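Local coordinates for LPXTG cell wall surface protein (Streptococcus gordonii, PDB 4IGB) that is anchored to the peptidoglycan of the cell wall and, through N-terminal domains that include an adhesin-like one, probably helps the bacterium attach to host surfaces, at residues F31-N36 / L92-I97; F50-P55 / A160-I165; G67-F72 / S142-S147; N148-G153 / A281-Y286. All blocks are in the same frame, centred on the assembly; numbering follows the deposited sequence.

Contact 1: residues F31-N36 / L92-I97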
# COMPACT_ATOMS: atom_id res chain seq x y z
N PHE B 31 -4.07 -7.13 1.16
CA PHE B 31 -4.96 -7.10 2.31
C PHE B 31 -6.32 -7.72 1.99
O PHE B 31 -6.73 -7.80 0.83
CB PHE B 31 -5.14 -5.66 2.80
CG PHE B 31 -3.92 -5.11 3.50
CD1 PHE B 31 -3.40 -5.73 4.62
CD2 PHE B 31 -3.30 -3.96 3.02
CE1 PHE B 31 -2.28 -5.22 5.26
CE2 PHE B 31 -2.21 -3.43 3.66
CZ PHE B 31 -1.69 -4.07 4.79
N ASN B 32 -7.03 -8.12 3.03
CA ASN B 32 -8.38 -8.65 2.89
C ASN B 32 -9.43 -7.55 2.85
O ASN B 32 -9.76 -6.95 3.88
CB ASN B 32 -8.68 -9.63 4.03
CG ASN B 32 -7.77 -10.83 4.01
OD1 ASN B 32 -7.56 -11.42 2.95
ND2 ASN B 32 -7.20 -11.19 5.16
N LEU B 33 -9.97 -7.30 1.67
CA LEU B 33 -11.04 -6.33 1.53
C LEU B 33 -12.16 -7.04 0.80
O LEU B 33 -11.98 -7.50 -0.32
CB LEU B 33 -10.59 -5.11 0.71
CG LEU B 33 -9.72 -4.07 1.40
CD1 LEU B 33 -8.44 -4.69 1.89
CD2 LEU B 33 -9.42 -2.95 0.41
N ASN B 34 -13.32 -7.13 1.44
CA ASN B 34 -14.41 -7.88 0.84
C ASN B 34 -15.75 -7.38 1.31
O ASN B 34 -15.81 -6.48 2.18
CB ASN B 34 -14.24 -9.37 1.13
CG ASN B 34 -14.09 -9.66 2.60
OD1 ASN B 34 -15.04 -9.49 3.37
ND2 ASN B 34 -12.90 -10.11 3.01
N ILE B 35 -16.82 -7.93 0.75
CA ILE B 35 -18.18 -7.49 1.10
C ILE B 35 -18.54 -7.80 2.54
O ILE B 35 -19.55 -7.30 3.04
CB ILE B 35 -19.27 -8.11 0.20
CG1 ILE B 35 -19.30 -9.62 0.38
CG2 ILE B 35 -19.06 -7.75 -1.28
CD1 ILE B 35 -20.57 -10.26 -0.17
N ASN B 36 -17.74 -8.62 3.20
CA ASN B 36 -18.06 -9.03 4.56
C ASN B 36 -17.37 -8.19 5.63
O ASN B 36 -17.81 -8.16 6.77
CB ASN B 36 -17.75 -10.51 4.79
CG ASN B 36 -18.61 -11.42 3.95
OD1 ASN B 36 -18.11 -12.30 3.25
ND2 ASN B 36 -19.92 -11.22 4.02
N LEU B 92 -15.80 4.64 3.06
CA LEU B 92 -15.87 3.25 3.50
C LEU B 92 -14.80 2.89 4.51
O LEU B 92 -13.72 3.46 4.52
CB LEU B 92 -15.70 2.30 2.30
CG LEU B 92 -16.71 2.50 1.18
CD1 LEU B 92 -16.30 1.69 -0.03
CD2 LEU B 92 -18.10 2.10 1.67
N LYS B 93 -15.08 1.87 5.30
CA LYS B 93 -14.06 1.26 6.12
C LYS B 93 -14.05 -0.25 5.87
O LYS B 93 -15.11 -0.88 5.81
CB LYS B 93 -14.32 1.56 7.60
CG LYS B 93 -13.28 0.99 8.52
CD LYS B 93 -13.66 1.20 9.97
CE LYS B 93 -12.68 0.47 10.90
NZ LYS B 93 -12.89 0.89 12.32
N PHE B 94 -12.85 -0.82 5.70
CA PHE B 94 -12.69 -2.26 5.74
C PHE B 94 -12.00 -2.59 7.05
O PHE B 94 -10.87 -2.20 7.26
CB PHE B 94 -11.87 -2.77 4.56
CG PHE B 94 -12.50 -2.52 3.22
CD1 PHE B 94 -13.23 -3.51 2.58
CD2 PHE B 94 -12.37 -1.28 2.60
CE1 PHE B 94 -13.82 -3.27 1.34
CE2 PHE B 94 -12.97 -1.03 1.36
CZ PHE B 94 -13.69 -2.04 0.73
N THR B 95 -12.70 -3.30 7.93
CA THR B 95 -12.18 -3.59 9.26
C THR B 95 -11.42 -4.92 9.34
O THR B 95 -11.90 -5.95 8.86
CB THR B 95 -13.31 -3.60 10.32
OG1 THR B 95 -14.00 -2.35 10.31
CG2 THR B 95 -12.73 -3.83 11.72
N ASN B 96 -10.26 -4.91 9.98
CA ASN B 96 -9.45 -6.11 10.15
C ASN B 96 -9.12 -6.77 8.82
O ASN B 96 -9.59 -7.87 8.53
CB ASN B 96 -10.15 -7.12 11.07
CG ASN B 96 -9.23 -8.24 11.47
OD1 ASN B 96 -8.01 -8.15 11.29
ND2 ASN B 96 -9.80 -9.32 12.00
N ILE B 97 -8.32 -6.08 8.02
CA ILE B 97 -7.97 -6.52 6.68
C ILE B 97 -6.74 -7.39 6.74
O ILE B 97 -6.30 -7.94 5.73
CB ILE B 97 -7.68 -5.32 5.75
CG1 ILE B 97 -6.38 -4.63 6.14
CG2 ILE B 97 -8.86 -4.34 5.74
CD1 ILE B 97 -6.14 -3.34 5.35
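Apolar side chains carry most of this contact, and Ile-97 and Phe-94 receive the loop from the strand side. Ile-97 CD1 lies over one face of the Phe-31 ring, 3.4 Å from Phe-31 CG and displaced toward the rim, a CH-pi contact in which the two side chains cross obliquely. A chi1 of 70° turns Ile-97 CG1 toward that ring. On the other branch Ile-97 CG2 meets Leu-33 CD1 at 3.9 Å. Leu-33 and Phe-94 cross at about a right angle: Leu-33 CG stands 3.9 Å from the centroid of the Phe-94 ring, over its face, while Leu-33 CB approaches Phe-94 CD1 at 3.6 Å.

On the polar side Asn-32 N donates to Ile-97 O at 2.8 Å, nearly straight and directed at a lone pair in the carbonyl plane. Ile-97 CA returns a CA-H...O contact to Asn-32 O. Further along the loop, Asn-34 OD1 accepts from Asn-36 N and closes an Asx turn.

Loop 31-36 links one sheet of the N-terminal domain to strand 38-43 of the other. Its fit to strand 84-100 therefore rests on CH-pi and aliphatic packing, with the Asn-32 N to Ile-97 O bond tying the two backbones together.

Contact 2: residues F50-P55 / A160-I165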
# COMPACT_ATOMS: atom_id res chain seq x y z
N PHE B 50 -26.68 -1.33 -3.23
CA PHE B 50 -27.46 -2.56 -3.19
C PHE B 50 -26.59 -3.80 -3.40
O PHE B 50 -25.56 -3.74 -4.08
CB PHE B 50 -28.59 -2.52 -4.22
CG PHE B 50 -28.13 -2.26 -5.62
CD1 PHE B 50 -27.75 -3.30 -6.45
CD2 PHE B 50 -28.08 -0.97 -6.11
CE1 PHE B 50 -27.32 -3.06 -7.74
CE2 PHE B 50 -27.65 -0.72 -7.41
CZ PHE B 50 -27.28 -1.77 -8.22
N HIS B 51 -27.01 -4.91 -2.82
CA HIS B 51 -26.30 -6.17 -2.97
C HIS B 51 -26.73 -6.89 -4.24
O HIS B 51 -27.91 -6.89 -4.59
CB HIS B 51 -26.54 -7.07 -1.75
CG HIS B 51 -25.77 -8.35 -1.78
ND1 HIS B 51 -24.64 -8.56 -1.03
CD2 HIS B 51 -25.98 -9.50 -2.47
CE1 HIS B 51 -24.18 -9.78 -1.26
NE2 HIS B 51 -24.98 -10.37 -2.13
N LEU B 52 -25.77 -7.49 -4.93
CA LEU B 52 -26.05 -8.23 -6.15
C LEU B 52 -25.53 -9.65 -6.04
O LEU B 52 -24.39 -9.86 -5.63
CB LEU B 52 -25.41 -7.53 -7.35
CG LEU B 52 -26.35 -7.02 -8.45
CD1 LEU B 52 -27.63 -6.47 -7.85
CD2 LEU B 52 -25.66 -5.97 -9.30
N SER B 53 -26.36 -10.62 -6.39
CA SER B 53 -25.94 -12.02 -6.32
C SER B 53 -25.82 -12.60 -7.74
O SER B 53 -26.80 -12.65 -8.47
CB SER B 53 -26.93 -12.83 -5.49
OG SER B 53 -26.49 -14.17 -5.36
N ASN B 54 -24.63 -13.03 -8.12
CA ASN B 54 -24.37 -13.45 -9.49
C ASN B 54 -24.81 -12.38 -10.47
O ASN B 54 -25.73 -12.60 -11.27
CB ASN B 54 -25.09 -14.76 -9.81
CG ASN B 54 -24.87 -15.82 -8.75
OD1 ASN B 54 -23.75 -16.04 -8.28
ND2 ASN B 54 -25.97 -16.47 -8.34
N PRO B 55 -24.16 -11.22 -10.41
CA PRO B 55 -24.54 -10.09 -11.27
C PRO B 55 -24.27 -10.37 -12.74
O PRO B 55 -23.34 -11.10 -13.08
CB PRO B 55 -23.63 -8.97 -10.77
CG PRO B 55 -22.42 -9.67 -10.26
CD PRO B 55 -22.90 -10.98 -9.69
N ALA B 160 -32.32 -8.70 -12.39
CA ALA B 160 -33.69 -8.37 -12.79
C ALA B 160 -34.29 -7.25 -11.95
O ALA B 160 -35.07 -6.45 -12.45
CB ALA B 160 -34.56 -9.62 -12.70
N ASN B 161 -33.92 -7.20 -10.68
CA ASN B 161 -34.47 -6.20 -9.77
C ASN B 161 -33.68 -4.90 -9.76
O ASN B 161 -34.13 -3.89 -9.21
CB ASN B 161 -34.57 -6.77 -8.35
CG ASN B 161 -35.55 -7.92 -8.26
OD1 ASN B 161 -36.44 -8.06 -9.10
ND2 ASN B 161 -35.39 -8.75 -7.24
N HIS B 162 -32.50 -4.91 -10.38
CA HIS B 162 -31.66 -3.73 -10.45
C HIS B 162 -31.14 -3.52 -11.87
O HIS B 162 -29.96 -3.74 -12.15
CB HIS B 162 -30.50 -3.83 -9.46
CG HIS B 162 -30.93 -3.86 -8.03
ND1 HIS B 162 -31.37 -5.01 -7.42
CD2 HIS B 162 -30.98 -2.89 -7.09
CE1 HIS B 162 -31.68 -4.75 -6.16
NE2 HIS B 162 -31.45 -3.47 -5.94
N ASP B 163 -32.03 -3.10 -12.76
CA ASP B 163 -31.68 -2.89 -14.15
C ASP B 163 -32.00 -1.45 -14.57
O ASP B 163 -32.65 -1.23 -15.58
CB ASP B 163 -32.43 -3.87 -15.05
CG ASP B 163 -31.86 -3.94 -16.45
OD1 ASP B 163 -30.65 -3.68 -16.62
OD2 ASP B 163 -32.62 -4.26 -17.38
N TYR B 164 -31.53 -0.49 -13.77
CA TYR B 164 -31.78 0.91 -14.07
C TYR B 164 -30.48 1.71 -14.23
O TYR B 164 -30.47 2.93 -14.11
CB TYR B 164 -32.69 1.55 -13.01
CG TYR B 164 -32.36 1.14 -11.61
CD1 TYR B 164 -31.24 1.66 -10.97
CD2 TYR B 164 -33.14 0.21 -10.92
CE1 TYR B 164 -30.90 1.27 -9.68
CE2 TYR B 164 -32.82 -0.18 -9.64
CZ TYR B 164 -31.69 0.36 -9.01
OH TYR B 164 -31.35 -0.01 -7.73
N ILE B 165 -29.39 1.01 -14.53
CA ILE B 165 -28.10 1.66 -14.69
C ILE B 165 -27.82 2.01 -16.15
O ILE B 165 -27.93 1.15 -17.03
CB ILE B 165 -26.95 0.78 -14.17
CG1 ILE B 165 -27.32 0.17 -12.81
CG2 ILE B 165 -25.67 1.61 -14.04
CD1 ILE B 165 -26.35 -0.89 -12.34
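Phe-50 and His-162 lie ring over ring in an offset stack, their planes only 17° from parallel and their centroids 4.1 Å apart. The side chains enter from opposite directions and slide past each other, which puts His-162 CD2 over the Phe-50 face near its rim, 3.3 Å from Phe-50 CG, and brings the imidazole NE2 of His-162 back to 3.5 Å from Phe-50 CB.

Tyr-164 meets the same phenyl ring tip to tip, its OH 3.8 Å from Phe-50 CD2; that hydroxyl is hydrogen-bonded to Asp-48. At the ring's edge, near its plane, Ile-165 CD1 comes to 4.3 Å from Phe-50 CZ. Leu-52 runs past His-162 in the opposite sense, with Leu-52 CD1 4.0 Å from His-162 ND1.

The loop 160-165 thus packs against strand 47-53, an outermost strand of its sheet, through side chains alone. His-162 ND1 is hydrogen-bonded to Asp-159, a bond that helps fix the rotation of the imidazole above the phenyl face. The nearby carboxylate could also favour a protonated imidazole; if so, the positive ring might be drawn more strongly to the phenyl face in the offset stack.

Contact 3: residues G67-F72 / S142-S147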
# COMPACT_ATOMS: atom_id res chain seq x y z
N GLY B 67 -19.70 -14.70 -7.53
CA GLY B 67 -20.99 -14.91 -6.88
C GLY B 67 -21.63 -13.67 -6.27
O GLY B 67 -22.67 -13.23 -6.74
N GLU B 68 -21.04 -13.11 -5.21
CA GLU B 68 -21.70 -12.02 -4.47
C GLU B 68 -20.99 -10.68 -4.56
O GLU B 68 -19.76 -10.59 -4.50
CB GLU B 68 -21.94 -12.41 -3.00
CG GLU B 68 -22.73 -13.72 -2.81
CD GLU B 68 -24.16 -13.66 -3.32
OE1 GLU B 68 -24.79 -12.59 -3.25
OE2 GLU B 68 -24.67 -14.70 -3.78
N MET B 69 -21.77 -9.62 -4.73
CA MET B 69 -21.23 -8.30 -4.99
C MET B 69 -21.99 -7.24 -4.21
O MET B 69 -23.21 -7.35 -4.02
CB MET B 69 -21.33 -7.98 -6.49
CG MET B 69 -21.14 -6.51 -6.84
SD MET B 69 -21.28 -6.18 -8.61
CE MET B 69 -19.71 -6.83 -9.20
N GLU B 70 -21.27 -6.22 -3.76
CA GLU B 70 -21.93 -5.04 -3.25
C GLU B 70 -21.68 -3.93 -4.25
O GLU B 70 -20.53 -3.59 -4.54
CB GLU B 70 -21.42 -4.67 -1.85
CG GLU B 70 -22.26 -3.57 -1.16
CD GLU B 70 -23.61 -4.07 -0.66
OE1 GLU B 70 -23.86 -5.29 -0.66
OE2 GLU B 70 -24.43 -3.22 -0.26
N ASN B 71 -22.77 -3.38 -4.77
CA ASN B 71 -22.70 -2.45 -5.89
C ASN B 71 -23.11 -1.04 -5.51
O ASN B 71 -24.01 -0.85 -4.70
CB ASN B 71 -23.59 -2.91 -7.04
CG ASN B 71 -23.20 -2.27 -8.36
OD1 ASN B 71 -24.07 -1.94 -9.16
ND2 ASN B 71 -21.90 -2.09 -8.58
N PHE B 72 -22.47 -0.06 -6.14
CA PHE B 72 -22.75 1.34 -5.84
C PHE B 72 -22.91 2.14 -7.11
O PHE B 72 -22.02 2.15 -7.98
CB PHE B 72 -21.63 1.95 -5.00
CG PHE B 72 -21.43 1.29 -3.66
CD1 PHE B 72 -20.71 0.11 -3.56
CD2 PHE B 72 -21.93 1.88 -2.51
CE1 PHE B 72 -20.50 -0.48 -2.32
CE2 PHE B 72 -21.75 1.28 -1.27
CZ PHE B 72 -21.03 0.11 -1.18
N SER B 142 -16.36 -7.05 -4.91
CA SER B 142 -16.64 -8.45 -5.19
C SER B 142 -15.35 -9.18 -5.46
O SER B 142 -14.29 -8.56 -5.61
CB SER B 142 -17.49 -8.59 -6.45
OG SER B 142 -16.66 -8.45 -7.59
N GLU B 143 -15.44 -10.50 -5.55
CA GLU B 143 -14.28 -11.25 -5.99
C GLU B 143 -14.53 -11.93 -7.33
O GLU B 143 -14.00 -12.99 -7.60
CB GLU B 143 -13.81 -12.22 -4.90
CG GLU B 143 -13.28 -11.49 -3.67
CD GLU B 143 -12.88 -12.42 -2.54
OE1 GLU B 143 -11.74 -12.32 -2.06
OE2 GLU B 143 -13.71 -13.24 -2.10
N LEU B 144 -15.34 -11.30 -8.18
CA LEU B 144 -15.57 -11.83 -9.53
C LEU B 144 -14.28 -11.97 -10.32
O LEU B 144 -14.13 -12.90 -11.11
CB LEU B 144 -16.51 -10.94 -10.35
CG LEU B 144 -17.96 -10.66 -9.96
CD1 LEU B 144 -18.72 -10.26 -11.22
CD2 LEU B 144 -18.60 -11.86 -9.28
N TRP B 145 -13.36 -11.02 -10.14
CA TRP B 145 -12.18 -10.89 -10.99
C TRP B 145 -10.90 -11.29 -10.27
O TRP B 145 -10.10 -12.05 -10.81
CB TRP B 145 -12.09 -9.45 -11.51
CG TRP B 145 -13.40 -8.96 -12.03
CD1 TRP B 145 -14.12 -7.90 -11.57
CD2 TRP B 145 -14.17 -9.54 -13.09
NE1 TRP B 145 -15.29 -7.77 -12.29
CE2 TRP B 145 -15.34 -8.77 -13.23
CE3 TRP B 145 -13.98 -10.63 -13.94
CZ2 TRP B 145 -16.32 -9.05 -14.18
CZ3 TRP B 145 -14.96 -10.92 -14.89
CH2 TRP B 145 -16.11 -10.13 -15.00
N GLU B 146 -10.71 -10.75 -9.07
CA GLU B 146 -9.60 -11.11 -8.21
C GLU B 146 -10.13 -11.28 -6.80
O GLU B 146 -11.20 -10.77 -6.47
CB GLU B 146 -8.55 -10.00 -8.13
CG GLU B 146 -8.09 -9.38 -9.42
CD GLU B 146 -7.14 -8.21 -9.17
OE1 GLU B 146 -6.77 -7.97 -8.00
OE2 GLU B 146 -6.76 -7.54 -10.15
N SER B 147 -9.34 -11.96 -5.97
CA SER B 147 -9.60 -12.03 -4.54
C SER B 147 -9.38 -10.66 -3.90
O SER B 147 -8.54 -9.88 -4.34
CB SER B 147 -8.65 -13.05 -3.89
OG SER B 147 -8.96 -14.37 -4.28
O HOH W 1 -17.59 -12.14 -4.86
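Met-69 reaches Ser-142 and Leu-144 through an extended chain with one bend: CG is anti to the backbone N (chi1 165°), and chi3 of -75° turns CE out of line. Met-69 CE ends 3.8 Å from Ser-142 OG and 4.1 Å from Leu-144 CD1, while the CB atoms of Met-69 and Ser-142 face each other at 3.9 Å. Ser-142 has its OG between the backbone N and the carbonyl carbon (chi1 79°), where it accepts a nearly straight bond from Leu-144 N at 3.2 Å, an ST turn at the start of the loop that follows strand 135-142. The other methyl of Leu-144, CD2, rests 3.5 Å from Gly-67 N, the nitrogen of a cis peptide bond.

Where the backbones diverge, a water bridges them: it donates to Glu-68 O at 2.7 Å and accepts from Glu-143 N at 2.8 Å. Beyond it, the carboxylate of Glu-68 is held by His-51 and Ser-53, and that of Glu-143 by Asn-148 N.

The contact lies where strands 68-75 and 135-142 part at one end of the six-stranded antiparallel sheet. Strand 47-53 flanks 68-75 on its other side, Tyr-157 of strand 157-158 packs on both Met-69 and Leu-144, and the loop through 147 leads on to strand 149-153.

Contact 4: residues N148-G153 / A281-Y286. With SO4 (sulfate ion), chain J.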
# COMPACT_ATOMS: atom_id res chain seq x y z
N ASN B 148 -10.16 -10.36 -2.86
CA ASN B 148 -9.85 -9.23 -2.00
C ASN B 148 -9.70 -7.91 -2.74
O ASN B 148 -8.77 -7.16 -2.52
CB ASN B 148 -8.57 -9.54 -1.22
CG ASN B 148 -8.79 -10.57 -0.15
OD1 ASN B 148 -9.72 -10.45 0.65
ND2 ASN B 148 -7.96 -11.60 -0.13
N ALA B 149 -10.63 -7.62 -3.64
CA ALA B 149 -10.47 -6.46 -4.48
C ALA B 149 -11.75 -5.64 -4.57
O ALA B 149 -12.85 -6.12 -4.26
CB ALA B 149 -10.01 -6.89 -5.88
N PHE B 150 -11.59 -4.40 -4.99
CA PHE B 150 -12.72 -3.58 -5.37
C PHE B 150 -12.58 -3.11 -6.81
O PHE B 150 -11.48 -3.13 -7.38
CB PHE B 150 -12.91 -2.40 -4.41
CG PHE B 150 -11.70 -1.52 -4.25
CD1 PHE B 150 -11.45 -0.48 -5.14
CD2 PHE B 150 -10.81 -1.72 -3.20
CE1 PHE B 150 -10.35 0.34 -4.99
CE2 PHE B 150 -9.69 -0.91 -3.04
CZ PHE B 150 -9.47 0.14 -3.94
N GLU B 151 -13.69 -2.70 -7.40
CA GLU B 151 -13.73 -2.31 -8.80
C GLU B 151 -14.25 -0.90 -8.96
O GLU B 151 -15.28 -0.57 -8.40
CB GLU B 151 -14.64 -3.28 -9.55
CG GLU B 151 -14.87 -2.96 -11.02
CD GLU B 151 -15.50 -4.14 -11.75
OE1 GLU B 151 -15.58 -5.22 -11.13
OE2 GLU B 151 -15.91 -3.98 -12.92
N ILE B 152 -13.54 -0.07 -9.71
CA ILE B 152 -14.00 1.28 -10.02
C ILE B 152 -14.20 1.38 -11.52
O ILE B 152 -13.35 0.93 -12.29
CB ILE B 152 -13.01 2.34 -9.56
CG1 ILE B 152 -12.73 2.18 -8.06
CG2 ILE B 152 -13.55 3.72 -9.84
CD1 ILE B 152 -11.59 3.02 -7.56
N GLY B 153 -15.32 1.95 -11.95
CA GLY B 153 -15.63 2.00 -13.37
C GLY B 153 -17.11 2.21 -13.63
O GLY B 153 -17.91 2.25 -12.68
N ALA B 281 -11.70 -1.01 -13.71
CA ALA B 281 -10.47 -1.64 -13.29
C ALA B 281 -10.61 -2.17 -11.87
O ALA B 281 -11.46 -1.71 -11.10
CB ALA B 281 -9.30 -0.65 -13.37
N VAL B 282 -9.76 -3.12 -11.52
CA VAL B 282 -9.88 -3.83 -10.27
C VAL B 282 -8.65 -3.53 -9.44
O VAL B 282 -7.53 -3.54 -9.96
CB VAL B 282 -10.02 -5.36 -10.51
CG1 VAL B 282 -10.13 -6.10 -9.19
CG2 VAL B 282 -11.23 -5.65 -11.37
N PHE B 283 -8.85 -3.28 -8.15
CA PHE B 283 -7.76 -2.89 -7.27
C PHE B 283 -7.77 -3.66 -5.97
O PHE B 283 -8.83 -3.92 -5.40
CB PHE B 283 -7.87 -1.41 -6.92
CG PHE B 283 -7.94 -0.51 -8.11
CD1 PHE B 283 -6.79 0.01 -8.68
CD2 PHE B 283 -9.17 -0.16 -8.66
CE1 PHE B 283 -6.85 0.85 -9.78
CE2 PHE B 283 -9.25 0.67 -9.75
CZ PHE B 283 -8.09 1.19 -10.32
N GLY B 284 -6.58 -3.96 -5.48
CA GLY B 284 -6.41 -4.39 -4.10
C GLY B 284 -5.56 -3.38 -3.37
O GLY B 284 -5.10 -2.42 -3.97
N LEU B 285 -5.34 -3.58 -2.08
CA LEU B 285 -4.38 -2.75 -1.36
C LEU B 285 -3.32 -3.66 -0.78
O LEU B 285 -3.61 -4.76 -0.34
CB LEU B 285 -5.05 -1.93 -0.27
CG LEU B 285 -6.19 -1.00 -0.68
CD1 LEU B 285 -6.78 -0.34 0.56
CD2 LEU B 285 -5.70 0.05 -1.65
N TYR B 286 -2.08 -3.20 -0.79
CA TYR B 286 -0.97 -4.07 -0.44
C TYR B 286 0.02 -3.39 0.49
O TYR B 286 0.00 -2.16 0.67
CB TYR B 286 -0.21 -4.48 -1.70
CG TYR B 286 -1.03 -5.01 -2.85
CD1 TYR B 286 -1.08 -6.38 -3.12
CD2 TYR B 286 -1.73 -4.15 -3.69
CE1 TYR B 286 -1.83 -6.88 -4.18
CE2 TYR B 286 -2.47 -4.65 -4.77
CZ TYR B 286 -2.52 -6.01 -5.00
OH TYR B 286 -3.25 -6.49 -6.06
S SO4 J . -2.67 -9.92 -7.07
O1 SO4 J . -2.02 -10.00 -8.38
O2 SO4 J . -3.42 -8.68 -6.98
O3 SO4 J . -1.64 -9.97 -6.03
O4 SO4 J . -3.61 -11.03 -6.91
O HOH W 2 -6.72 -5.95 -1.28
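Phe-150 and Phe-283 make the apolar centre, their side chains projecting from the same face of the sheet. Chi1 of 55° puts Phe-150 CG between its backbone N and carbonyl carbon, and the ring lies with a face toward Phe-283 CB, 4.0 Å from the centroid in a CH-pi contact. The two rings are 30° from parallel but slid apart, so they barely overlap. Ile-152 CD1 adds to the cluster 4.0 Å from Phe-283 CE2, and Leu-285 CG meets the Phe-150 edge. Ala-149 CB, directed at the partner strand, presses on Val-282 CG1 at 3.4 Å, tighter than usual for two carbons.

Four backbone bonds flank this packing: Phe-150 and Phe-283 exchange a pair, Ile-152 and Ala-281 another. Beyond them a water donates to Asn-148 O and accepts from Leu-285 N. Glu-151, on the Val-282 face, turns its carboxylate to Ser-280 and Tyr-157. Tyr-286 OH lies at a sulfate, probably from the crystallisation liquor, at a doubtfully short distance.

Strands 149-153 and 280-287 are antiparallel neighbours in the six-stranded sheet, between 135-142 and 29-30. The phenylalanine face looks across to the eight-stranded sheet, where Leu-109 of strand 103-118 touches Phe-150 and Tyr-273 of strand 268-274 touches Phe-283.

Contacts 3 and 4 belong to one six-stranded sheet and differ in how it is held: contact 4 is true strand pairing in the buried middle, while contact 3, partly buried, is where two strands part, joined by a water bridge and by Met-69, Ser-142 and Leu-144 packing. Contact 2 is buried too, although it lies at that sheet's edge strand, about 31 Å between its centre and that of the chain, and relies on aromatic stacking. Contact 1 is buried and joins the sheet to its eight-stranded partner through a loop. Neighbours touch directly: Phe-31 N bonds to Leu-285 O between contacts 1 and 4, Ile-35 packs on segment 67-72, and Glu-143 reaches Asn-148 between contacts 3 and 4.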